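Local atomic coordinates of cytochrome C554 (Nitrosomonas europaea, PDB entry 1FT5), a protein that carries electrons in ammonia oxidation, accepting them directly from hydroxylamine oxidoreductase through its set of covalently bound hemes. Residues L139-S144 with P155-V160; R103-A108 with K114-K119. All coordinates share one frame; numbering follows the deposited sequence.

Contacts 1 and 2 each lie against a different heme of the same chain, in which under a third of the residues are helical and hardly any form strands. Contact 2 is complete before the chain reaches contact 1, and the two lie on opposite sides of the chain's centre. Their centres are about 40 Å apart and their nearest atoms about 24 Å. In contact 1 the residues 155-160 set a proline and a phenylalanine against the porphyrin of chain F. In contact 2 the helical residues 103-108 line the edge of the chain E heme, while 114-119 supply an arginine for one of its propionates.

Contact 1. Residues L139-S144 with P155-V160. With HEM (protoporphyrin IX containing Fe), chain F.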
loop_
_atom_site.group_PDB
_atom_site.type_symbol
_atom_site.label_atom_id
_atom_site.label_comp_id
_atom_site.label_asym_id
_atom_site.label_seq_id
_atom_site.Cartn_x
_atom_site.Cartn_y
_atom_site.Cartn_z
ATOM N N LEU A 139 -0.593 -7.132 -11.355
ATOM C CA LEU A 139 -0.532 -7.441 -12.804
ATOM C C LEU A 139 0.812 -8.033 -13.140
ATOM O O LEU A 139 1.246 -8.002 -14.312
ATOM C CB LEU A 139 -0.766 -6.142 -13.609
ATOM C CG LEU A 139 -2.191 -5.639 -13.539
ATOM C CD1 LEU A 139 -2.289 -4.263 -14.351
ATOM C CD2 LEU A 139 -3.147 -6.634 -14.136
ATOM N N ASN A 140 1.465 -8.645 -12.141
ATOM C CA ASN A 140 2.796 -9.195 -12.365
ATOM C C ASN A 140 2.677 -10.669 -12.647
ATOM O O ASN A 140 2.811 -11.508 -11.747
ATOM C CB ASN A 140 3.700 -8.979 -11.145
ATOM C CG ASN A 140 5.129 -9.270 -11.472
ATOM O OD1 ASN A 140 5.674 -8.646 -12.381
ATOM N ND2 ASN A 140 5.775 -10.183 -10.746
ATOM N N TYR A 141 2.344 -10.966 -13.914
ATOM C CA TYR A 141 2.232 -12.364 -14.359
ATOM C C TYR A 141 2.646 -12.441 -15.792
ATOM O O TYR A 141 2.711 -11.439 -16.485
ATOM C CB TYR A 141 0.828 -12.975 -14.163
ATOM C CG TYR A 141 -0.321 -12.192 -14.705
ATOM C CD1 TYR A 141 -0.731 -12.334 -16.020
ATOM C CD2 TYR A 141 -1.011 -11.328 -13.868
ATOM C CE1 TYR A 141 -1.845 -11.597 -16.478
ATOM C CE2 TYR A 141 -2.062 -10.622 -14.298
ATOM C CZ TYR A 141 -2.482 -10.739 -15.567
ATOM O OH TYR A 141 -3.604 -9.991 -15.892
ATOM N N GLU A 142 2.883 -13.679 -16.243
ATOM C CA GLU A 142 3.354 -13.874 -17.618
ATOM C C GLU A 142 2.349 -13.409 -18.634
ATOM O O GLU A 142 1.214 -13.789 -18.552
ATOM C CB GLU A 142 3.639 -15.367 -17.820
ATOM C CG GLU A 142 4.298 -15.621 -19.166
ATOM C CD GLU A 142 4.936 -16.991 -19.256
ATOM O OE1 GLU A 142 4.847 -17.741 -18.253
ATOM O OE2 GLU A 142 5.525 -17.300 -20.336
ATOM N N GLY A 143 2.819 -12.601 -19.583
ATOM C CA GLY A 143 1.953 -12.109 -20.636
ATOM C C GLY A 143 0.962 -11.073 -20.183
ATOM O O GLY A 143 0.001 -10.741 -20.863
ATOM N N SER A 144 1.179 -10.531 -18.980
ATOM C CA SER A 144 0.269 -9.507 -18.526
ATOM C C SER A 144 0.310 -8.223 -19.373
ATOM O O SER A 144 1.299 -7.944 -20.020
ATOM C CB SER A 144 0.691 -9.124 -17.077
ATOM O OG SER A 144 0.056 -7.938 -16.691
ATOM N N PRO A 155 0.576 -16.101 -8.340
ATOM C CA PRO A 155 -0.095 -17.337 -8.790
ATOM C C PRO A 155 -1.571 -17.083 -9.089
ATOM O O PRO A 155 -2.241 -17.976 -9.629
ATOM C CB PRO A 155 0.008 -18.276 -7.573
ATOM C CG PRO A 155 1.090 -17.711 -6.654
ATOM C CD PRO A 155 1.013 -16.184 -6.915
ATOM N N PHE A 156 -2.098 -15.930 -8.649
ATOM C CA PHE A 156 -3.553 -15.647 -8.753
ATOM C C PHE A 156 -3.848 -14.746 -9.905
ATOM O O PHE A 156 -3.946 -13.524 -9.794
ATOM C CB PHE A 156 -4.061 -15.071 -7.363
ATOM C CG PHE A 156 -3.860 -16.079 -6.270
ATOM C CD1 PHE A 156 -2.665 -16.088 -5.522
ATOM C CD2 PHE A 156 -4.781 -17.094 -6.089
ATOM C CE1 PHE A 156 -2.393 -17.077 -4.628
ATOM C CE2 PHE A 156 -4.492 -18.139 -5.125
ATOM C CZ PHE A 156 -3.269 -18.085 -4.406
ATOM N N THR A 157 -4.073 -15.410 -11.048
ATOM C CA THR A 157 -4.246 -14.684 -12.298
ATOM C C THR A 157 -5.613 -14.923 -12.912
ATOM O O THR A 157 -6.346 -15.793 -12.451
ATOM C CB THR A 157 -3.268 -15.214 -13.323
ATOM O OG1 THR A 157 -3.653 -16.572 -13.549
ATOM C CG2 THR A 157 -1.840 -15.254 -12.823
ATOM N N PRO A 158 -5.969 -14.122 -13.916
ATOM C CA PRO A 158 -7.292 -14.316 -14.574
ATOM C C PRO A 158 -7.470 -15.725 -15.088
ATOM O O PRO A 158 -8.604 -16.221 -15.142
ATOM C CB PRO A 158 -7.312 -13.250 -15.677
ATOM C CG PRO A 158 -6.464 -12.157 -15.085
ATOM C CD PRO A 158 -5.307 -12.913 -14.403
ATOM N N GLU A 159 -6.379 -16.393 -15.488
ATOM C CA GLU A 159 -6.513 -17.825 -15.895
ATOM C C GLU A 159 -7.050 -18.689 -14.774
ATOM O O GLU A 159 -7.862 -19.608 -14.984
ATOM C CB GLU A 159 -5.170 -18.454 -16.256
ATOM C CG GLU A 159 -4.701 -18.041 -17.574
ATOM C CD GLU A 159 -3.385 -18.677 -17.953
ATOM O OE1 GLU A 159 -2.681 -19.301 -17.088
ATOM O OE2 GLU A 159 -3.023 -18.546 -19.143
ATOM N N VAL A 160 -6.543 -18.484 -13.556
ATOM C CA VAL A 160 -6.983 -19.257 -12.414
ATOM C C VAL A 160 -8.459 -18.965 -12.123
ATOM O O VAL A 160 -9.273 -19.902 -11.936
ATOM C CB VAL A 160 -6.121 -18.921 -11.162
ATOM C CG1 VAL A 160 -6.681 -19.677 -9.954
ATOM C CG2 VAL A 160 -4.631 -19.315 -11.463
HETATM C CHA HEM F . -3.420 -13.140 -3.177
HETATM C CHB HEM F . -0.640 -16.833 -1.734
HETATM C CHC HEM F . 3.056 -15.057 -4.421
HETATM C CHD HEM F . 0.309 -11.146 -5.496
HETATM C C1A HEM F . -2.981 -14.312 -2.505
HETATM C C2A HEM F . -3.828 -15.188 -1.779
HETATM C C3A HEM F . -3.031 -16.237 -1.341
HETATM C C4A HEM F . -1.712 -15.936 -1.856
HETATM C CMA HEM F . -3.425 -17.499 -0.548
HETATM C CAA HEM F . -5.302 -14.990 -1.580
HETATM C CBA HEM F . -6.122 -15.486 -2.769
HETATM C CGA HEM F . -7.620 -15.461 -2.484
HETATM O O1A HEM F . -8.031 -15.167 -1.339
HETATM O O2A HEM F . -8.389 -15.693 -3.434
HETATM C C1B HEM F . 0.617 -16.659 -2.352
HETATM C C2B HEM F . 1.678 -17.646 -2.356
HETATM C C3B HEM F . 2.659 -17.179 -3.146
HETATM C C4B HEM F . 2.262 -15.875 -3.612
HETATM C CMB HEM F . 1.705 -18.927 -1.560
HETATM C CAB HEM F . 4.003 -17.831 -3.506
HETATM C CBB HEM F . 3.829 -19.237 -4.128
HETATM C C1C HEM F . 2.639 -13.780 -4.895
HETATM C C2C HEM F . 3.470 -12.907 -5.695
HETATM C C3C HEM F . 2.711 -11.779 -5.968
HETATM C C4C HEM F . 1.423 -12.021 -5.347
HETATM C CMC HEM F . 4.914 -13.153 -6.110
HETATM C CAC HEM F . 3.082 -10.511 -6.681
HETATM C CBC HEM F . 3.952 -10.576 -7.938
HETATM C C1D HEM F . -0.957 -11.372 -4.971
HETATM C C2D HEM F . -2.080 -10.545 -5.247
HETATM C C3D HEM F . -3.155 -11.126 -4.612
HETATM C C4D HEM F . -2.650 -12.291 -3.937
HETATM C CMD HEM F . -2.044 -9.280 -6.111
HETATM C CAD HEM F . -4.584 -10.617 -4.649
HETATM C CBD HEM F . -5.475 -11.268 -5.724
HETATM C CGD HEM F . -6.872 -10.682 -5.719
HETATM O O1D HEM F . -7.631 -11.007 -4.805
HETATM O O2D HEM F . -7.190 -9.944 -6.610
HETATM N NA HEM F . -1.641 -14.733 -2.518
HETATM N NB HEM F . 0.967 -15.560 -3.131
HETATM N NC HEM F . 1.406 -13.196 -4.625
HETATM N ND HEM F . -1.274 -12.416 -4.167
HETATM FE FE HEM F . -0.038 -13.816 -3.373
#
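Tyr141 and Thr157 bring the two backbones closest, with their CA atoms 7.2 Å apart, and no hydrogen bond joins the segments. A type II turn from Tyr141 to Ser144, with Gly143 at positive phi, curls the first segment. Tyr141 carries the contact: with chi1 at 51°, CG sits between the backbone N and the carbonyl carbon, and the ring is held between Thr157 CB over one face and Ser144 CB over the other. Thr157 CG2 meets Tyr141 CB at 3.8 Å, while the ring of Pro158 approaches obliquely, its CD 3.7 Å from Tyr141 CZ. Ser144 OG donates to Leu139 O (2.7 Å), tying the turn's end back to the residue after helix 131-138. Behind this surface patch, Phe156 CE1 presses against heme C4A at 3.1 Å. The phenyl ring lies over this porphyrin face, its CD1 4.1 Å from the heme FE, and would probably hinder a ligand approaching from there. If Phe156 were an alanine, the pyrrole would probably lose its cover and Tyr164 its edge-to-face partner. Both segments belong to the long loop between helix 131-138, whose last residue, His138, is an axial ligand of a different heme, heme #4, and helix 168-171.

Contact 2. Residues R103-A108 with K114-K119; sequences RKSGQA and KKTPRK. With HEM (protoporphyrin IX containing Fe), chain E.
Ser105 and Thr116 meet hydroxyl to hydroxyl: OG and OG1 are 2.9 Å apart, and the Ser105 proton may go to Thr116 OG1 or, in a weak bond, to Asp101 O. The two side chains have the same first torsion, Ser105 OG (chi1 -69°) and Thr116 OG1 (chi1 -71°) each lying anti to their own carbonyl carbon, which turns the oxygens toward each other. The methyl CG2 of Thr116 lies 3.5 Å from Ser105 OG. One water completes the junction, donating to Ser105 O at 2.8 Å and to Lys114 O at 2.7 Å while accepting from Thr116 OG1; it thereby joins two carbonyl oxygens, both acceptors, that need a donor between them. Further along, Ala108 CB faces Lys114 CB at 4.2 Å, and the lysine chain then bends away, so that its aliphatic base alone packs here.

Each segment also reaches the heme. Gly106 CA is 3.8 Å from the porphyrin methyl CMD, and a side chain at this position would collide with that methyl. Arg118 runs extended from CG to NE and offers the edge of its guanidinium to a propionate: NE donates to O2A at 2.8 Å, nearly straight at 169°, and NH2 donates to O1A at 2.9 Å. This two-pronged grip fixes the rotation of the carboxylate and probably offsets its charge, while NH1 is taken by Gly190 O.

Helix 99-112, which also carries the axial heme ligand His102, thus packs on the short strand 116-117. That strand pairs in parallel with strand 188-189, whose Phe188 touches Ser105, Thr116 and Arg118, and the chain continues into the helix that follows.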
loop_
_atom_site.group_PDB
_atom_site.type_symbol
_atom_site.label_atom_id
_atom_site.label_comp_id
_atom_site.label_asym_id
_atom_site.label_seq_id
_atom_site.Cartn_x
_atom_site.Cartn_y
_atom_site.Cartn_z
ATOM N N ARG A 103 5.128 16.058 9.260
ATOM C CA ARG A 103 5.176 16.645 10.613
ATOM C C ARG A 103 5.446 18.149 10.533
ATOM O O ARG A 103 4.677 18.973 11.105
ATOM C CB ARG A 103 6.305 15.999 11.441
ATOM C CG ARG A 103 6.315 16.519 12.883
ATOM C CD ARG A 103 7.691 16.408 13.600
ATOM N NE ARG A 103 8.237 17.746 13.868
ATOM C CZ ARG A 103 8.576 18.208 15.076
ATOM N NH1 ARG A 103 8.429 17.437 16.150
ATOM N NH2 ARG A 103 9.036 19.458 15.212
ATOM N N LYS A 104 6.464 18.538 9.795
ATOM C CA LYS A 104 6.781 19.974 9.736
ATOM C C LYS A 104 5.697 20.815 9.052
ATOM O O LYS A 104 5.359 21.943 9.483
ATOM C CB LYS A 104 8.115 20.199 9.021
ATOM C CG LYS A 104 9.271 19.494 9.744
ATOM C CD LYS A 104 9.147 19.593 11.276
ATOM C CE LYS A 104 9.541 20.966 11.797
ATOM N NZ LYS A 104 10.098 20.924 13.180
ATOM N N SER A 105 5.152 20.288 7.964
ATOM C CA SER A 105 4.128 21.033 7.227
ATOM C C SER A 105 2.856 21.082 8.043
ATOM O O SER A 105 2.152 22.104 7.981
ATOM C CB SER A 105 3.841 20.381 5.852
ATOM O OG SER A 105 4.943 20.520 4.955
ATOM N N GLY A 106 2.560 20.041 8.804
ATOM C CA GLY A 106 1.387 20.008 9.670
ATOM C C GLY A 106 1.541 21.082 10.761
ATOM O O GLY A 106 0.598 21.792 11.070
ATOM N N GLN A 107 2.730 21.156 11.342
ATOM C CA GLN A 107 3.012 22.186 12.370
ATOM C C GLN A 107 2.947 23.576 11.750
ATOM O O GLN A 107 2.385 24.482 12.393
ATOM C CB GLN A 107 4.419 21.959 12.936
ATOM C CG GLN A 107 4.462 20.770 13.851
ATOM C CD GLN A 107 5.887 20.362 14.219
ATOM O OE1 GLN A 107 6.099 19.621 15.185
ATOM N NE2 GLN A 107 6.858 20.824 13.452
ATOM N N ALA A 108 3.487 23.773 10.545
ATOM C CA ALA A 108 3.428 25.113 9.890
ATOM C C ALA A 108 1.969 25.510 9.651
ATOM O O ALA A 108 1.561 26.674 9.812
ATOM C CB ALA A 108 4.177 25.121 8.562
ATOM N N LYS A 114 -0.043 28.003 6.810
ATOM C CA LYS A 114 0.790 27.883 5.624
ATOM C C LYS A 114 0.528 26.514 5.004
ATOM O O LYS A 114 0.494 25.542 5.736
ATOM C CB LYS A 114 2.239 27.950 6.078
ATOM C CG LYS A 114 3.306 27.730 4.999
ATOM C CD LYS A 114 4.017 29.042 4.767
ATOM C CE LYS A 114 4.845 29.463 5.990
ATOM N NZ LYS A 114 5.849 30.556 5.645
ATOM N N LYS A 115 0.363 26.487 3.690
ATOM C CA LYS A 115 0.156 25.218 2.977
ATOM C C LYS A 115 1.485 24.832 2.337
ATOM O O LYS A 115 2.356 25.651 2.165
ATOM C CB LYS A 115 -0.906 25.375 1.914
ATOM C CG LYS A 115 -2.286 25.449 2.566
ATOM C CD LYS A 115 -3.379 25.682 1.570
ATOM C CE LYS A 115 -4.712 25.771 2.309
ATOM N NZ LYS A 115 -4.499 26.246 3.732
ATOM N N THR A 116 1.632 23.563 1.950
ATOM C CA THR A 116 2.912 23.123 1.361
ATOM C C THR A 116 2.590 22.433 0.054
ATOM O O THR A 116 1.605 21.724 -0.017
ATOM C CB THR A 116 3.594 22.131 2.282
ATOM O OG1 THR A 116 4.073 22.822 3.452
ATOM C CG2 THR A 116 4.786 21.431 1.583
ATOM N N PRO A 117 3.388 22.675 -1.002
ATOM C CA PRO A 117 3.104 22.016 -2.276
ATOM C C PRO A 117 3.325 20.498 -2.223
ATOM O O PRO A 117 4.312 20.028 -1.672
ATOM C CB PRO A 117 4.082 22.689 -3.271
ATOM C CG PRO A 117 4.610 23.962 -2.558
ATOM C CD PRO A 117 4.524 23.617 -1.091
ATOM N N ARG A 118 2.412 19.747 -2.843
ATOM C CA ARG A 118 2.599 18.284 -2.926
ATOM C C ARG A 118 3.892 18.000 -3.708
ATOM O O ARG A 118 4.502 16.948 -3.518
ATOM C CB ARG A 118 1.427 17.639 -3.675
ATOM C CG ARG A 118 0.184 17.461 -2.821
ATOM C CD ARG A 118 -0.860 16.636 -3.597
ATOM N NE ARG A 118 -1.959 16.504 -2.697
ATOM C CZ ARG A 118 -2.965 17.365 -2.680
ATOM N NH1 ARG A 118 -2.987 18.377 -3.539
ATOM N NH2 ARG A 118 -3.854 17.304 -1.719
ATOM N N LYS A 119 4.317 18.937 -4.573
ATOM C CA LYS A 119 5.566 18.711 -5.317
ATOM C C LYS A 119 6.721 18.440 -4.357
ATOM O O LYS A 119 7.605 17.625 -4.644
ATOM C CB LYS A 119 5.913 19.937 -6.183
ATOM C CG LYS A 119 7.220 19.800 -6.948
ATOM C CD LYS A 119 7.542 21.120 -7.693
ATOM C CE LYS A 119 6.471 21.430 -8.762
ATOM N NZ LYS A 119 6.732 22.706 -9.532
HETATM C CHA HEM E . -1.181 14.052 4.954
HETATM C CHB HEM E . 0.347 9.519 4.239
HETATM C CHC HEM E . 3.268 9.949 8.113
HETATM C CHD HEM E . 0.918 14.083 9.328
HETATM C C1A HEM E . -0.977 12.798 4.392
HETATM C C2A HEM E . -1.574 12.353 3.142
HETATM C C3A HEM E . -1.183 11.039 2.993
HETATM C C4A HEM E . -0.329 10.738 4.086
HETATM C CMA HEM E . -1.526 10.058 1.855
HETATM C CAA HEM E . -2.427 13.175 2.221
HETATM C CBA HEM E . -1.568 14.013 1.269
HETATM C CGA HEM E . -2.351 14.713 0.183
HETATM O O1A HEM E . -3.046 15.750 0.541
HETATM O O2A HEM E . -2.305 14.319 -1.017
HETATM C C1B HEM E . 1.262 9.268 5.249
HETATM C C2B HEM E . 2.072 8.107 5.290
HETATM C C3B HEM E . 2.984 8.251 6.312
HETATM C C4B HEM E . 2.679 9.517 6.937
HETATM C CMB HEM E . 1.962 6.890 4.331
HETATM C CAB HEM E . 4.109 7.270 6.762
HETATM C CBB HEM E . 5.325 7.230 5.818
HETATM C C1C HEM E . 2.825 11.076 8.794
HETATM C C2C HEM E . 3.305 11.432 10.132
HETATM C C3C HEM E . 2.564 12.529 10.487
HETATM C C4C HEM E . 1.736 12.901 9.400
HETATM C CMC HEM E . 4.365 10.682 10.974
HETATM C CAC HEM E . 2.544 13.209 11.869
HETATM C CBC HEM E . 3.786 13.841 12.453
HETATM C C1D HEM E . 0.204 14.448 8.187
HETATM C C2D HEM E . -0.506 15.666 8.045
HETATM C C3D HEM E . -1.052 15.675 6.820
HETATM C C4D HEM E . -0.683 14.443 6.185
HETATM C CMD HEM E . -0.591 16.771 9.162
HETATM C CAD HEM E . -2.019 16.711 6.335
HETATM C CBD HEM E . -3.448 16.456 6.741
HETATM C CGD HEM E . -4.531 17.423 6.255
HETATM O O1D HEM E . -5.539 17.466 6.995
HETATM O O2D HEM E . -4.389 18.021 5.191
HETATM N NA HEM E . -0.213 11.799 4.970
HETATM N NB HEM E . 1.619 10.157 6.269
HETATM N NC HEM E . 1.856 11.975 8.342
HETATM N ND HEM E . 0.097 13.722 7.006
HETATM FE FE HEM E . 0.845 11.945 6.647
HETATM O O HOH W 1 2.291 23.525 5.605
#